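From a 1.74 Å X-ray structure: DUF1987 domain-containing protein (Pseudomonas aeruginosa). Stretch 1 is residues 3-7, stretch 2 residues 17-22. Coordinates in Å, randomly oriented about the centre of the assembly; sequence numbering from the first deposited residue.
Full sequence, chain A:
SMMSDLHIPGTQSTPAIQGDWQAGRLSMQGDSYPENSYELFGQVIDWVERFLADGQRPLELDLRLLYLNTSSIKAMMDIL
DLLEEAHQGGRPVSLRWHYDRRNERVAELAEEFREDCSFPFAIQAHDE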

# COMPACT_ATOMS: atom_id res chain seq x y z
N MET A 3 15.35 3.23 9.68
CA MET A 3 16.12 3.72 8.54
C MET A 3 16.22 2.68 7.42
O MET A 3 16.53 3.01 6.28
CB MET A 3 17.53 4.14 8.99
N SER A 4 15.96 1.42 7.76
CA SER A 4 16.14 0.34 6.80
C SER A 4 14.99 0.29 5.81
O SER A 4 13.86 0.67 6.12
CB SER A 4 16.23 -1.01 7.52
OG SER A 4 14.96 -1.36 8.04
N ASP A 5 15.28 -0.21 4.62
CA ASP A 5 14.23 -0.49 3.67
C ASP A 5 13.44 -1.72 4.09
O ASP A 5 13.92 -2.57 4.84
CB ASP A 5 14.80 -0.73 2.27
CG ASP A 5 15.40 0.51 1.66
OD1 ASP A 5 15.11 1.62 2.15
OD2 ASP A 5 16.18 0.35 0.70
N LEU A 6 12.23 -1.81 3.58
CA LEU A 6 11.42 -3.01 3.66
C LEU A 6 11.57 -3.76 2.35
O LEU A 6 11.48 -3.17 1.27
CB LEU A 6 9.96 -2.61 3.91
CG LEU A 6 8.81 -3.61 3.98
CD1 LEU A 6 8.79 -4.34 5.30
CD2 LEU A 6 7.51 -2.85 3.80
N HIS A 7 11.81 -5.07 2.44
CA HIS A 7 12.02 -5.84 1.22
C HIS A 7 11.47 -7.24 1.42
O HIS A 7 12.13 -8.11 2.00
CB HIS A 7 13.50 -5.88 0.83
CG HIS A 7 13.73 -6.50 -0.51
ND1 HIS A 7 14.00 -7.84 -0.67
CD2 HIS A 7 13.67 -5.97 -1.75
CE1 HIS A 7 14.12 -8.11 -1.95
NE2 HIS A 7 13.93 -7.00 -2.63
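Stretch 2, residues 17-22: IQGDWQ

How does stretch 2 run against stretch 1? It lies alongside as an antiparallel strand, the end-to-end directions of the two touching parts standing 164° apart. Ile 17 through Asp 20 are in extended strand conformation, with phi between -128° and -94° and psi between 103° and 130°, while Trp 21 turns out of the strand at phi -64° and psi -40°. The register pairs Gln 18 with His 7 and Gly 19 with Leu 6, so the contact moves from His 7 back toward Met 3 as stretch 2 advances. Together the two stretches bury 415 Å² of surface.

What do Ile 17 and Gln 18 bring to the start of the contact? Ile 17 offers an apolar branch, its CG2 lying 3.7 Å from CD2 of Leu 6, and its carbonyl O receives a CA-H...O contact from CA of His 7 at 3.4 Å. Gln 18 faces His 7 as a non-hydrogen-bonded antiparallel pair, with 4.7 Å between the CA of Gln 18 and the CA of His 7. Their side chains share one face of the sheet, where CG of Gln 18 approaches CD2 of the His 7 ring obliquely at 4.3 Å. The backbone adds a second CA-H...O contact, from CA of Gln 18 to O of Leu 6 at 3.3 Å.

Why does Gly 19 fit so closely against Leu 6? These two form the hydrogen-bonded pair: N of Gly 19 donates to O of Leu 6 at 2.7 Å, and N of Leu 6 donates to O of Gly 19 at 2.9 Å. Their CA atoms, Gly 19 CA and Leu 6 CA, are just 4.3 Å apart. Glycine leaves room for this approach, since an ideally placed CB on Gly 19 would come 2.8 Å from CB of Leu 6, a clash.

How is the far end held once the strand pairing stops? Asp 20 points its CA-to-CB bond away from stretch 1, yet its OD1 remains 4.2 Å from OD1 of Asp 5, a proximity of like charges. The carboxylate of Asp 5 instead serves the next residue: N of Trp 21 donates to OD1 of Asp 5 at 2.9 Å, nearly straight at 174°. Trp 21 directs its CB toward stretch 1 and presents one face of its indole to Met 3, whose CA stands 3.9 Å from the centroid of the five-membered ring of Trp 21, almost on the ring normal, in a CH-pi contact. Gln 22 then leaves the interface, making no contact with stretch 1.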

# COMPACT_ATOMS: atom_id res chain seq x y z
N ILE A 17 7.05 -6.72 -2.03
CA ILE A 17 6.86 -5.43 -1.37
C ILE A 17 8.23 -4.78 -1.16
O ILE A 17 9.15 -5.42 -0.64
CB ILE A 17 6.14 -5.57 -0.02
CG1 ILE A 17 4.79 -6.25 -0.20
CG2 ILE A 17 6.01 -4.21 0.67
CD1 ILE A 17 4.10 -6.64 1.13
N GLN A 18 8.35 -3.52 -1.57
CA GLN A 18 9.57 -2.74 -1.38
C GLN A 18 9.22 -1.43 -0.70
O GLN A 18 8.46 -0.62 -1.25
CB GLN A 18 10.29 -2.47 -2.70
CG GLN A 18 10.54 -3.71 -3.53
CD GLN A 18 9.42 -4.00 -4.51
OE1 GLN A 18 8.88 -3.08 -5.13
NE2 GLN A 18 9.07 -5.27 -4.66
N GLY A 19 9.75 -1.24 0.50
CA GLY A 19 9.68 0.04 1.17
C GLY A 19 10.99 0.78 1.02
O GLY A 19 11.98 0.40 1.65
N ASP A 20 11.02 1.84 0.20
CA ASP A 20 12.24 2.62 -0.02
C ASP A 20 12.22 3.79 0.95
O ASP A 20 11.53 4.79 0.72
CB ASP A 20 12.31 3.09 -1.47
CG ASP A 20 13.69 3.65 -1.84
OD1 ASP A 20 14.34 4.31 -1.00
OD2 ASP A 20 14.14 3.41 -2.98
N TRP A 21 13.02 3.69 2.03
CA TRP A 21 12.92 4.66 3.12
C TRP A 21 13.30 6.05 2.67
O TRP A 21 12.69 7.04 3.08
CB TRP A 21 13.82 4.25 4.28
CG TRP A 21 13.70 5.13 5.47
CD1 TRP A 21 14.39 6.28 5.74
CD2 TRP A 21 12.80 4.94 6.57
NE1 TRP A 21 13.99 6.80 6.95
CE2 TRP A 21 13.02 5.99 7.48
CE3 TRP A 21 11.85 3.96 6.88
CZ2 TRP A 21 12.31 6.10 8.68
CZ3 TRP A 21 11.14 4.08 8.07
CH2 TRP A 21 11.38 5.14 8.95
N GLN A 22 14.34 6.13 1.84
CA GLN A 22 14.94 7.40 1.49
C GLN A 22 14.15 8.10 0.41
O GLN A 22 14.08 9.33 0.37
CB GLN A 22 16.34 7.16 0.99
CG GLN A 22 17.38 7.58 1.94
CD GLN A 22 18.62 7.33 1.24
OE1 GLN A 22 18.64 7.62 0.04
NE2 GLN A 22 19.65 6.83 1.91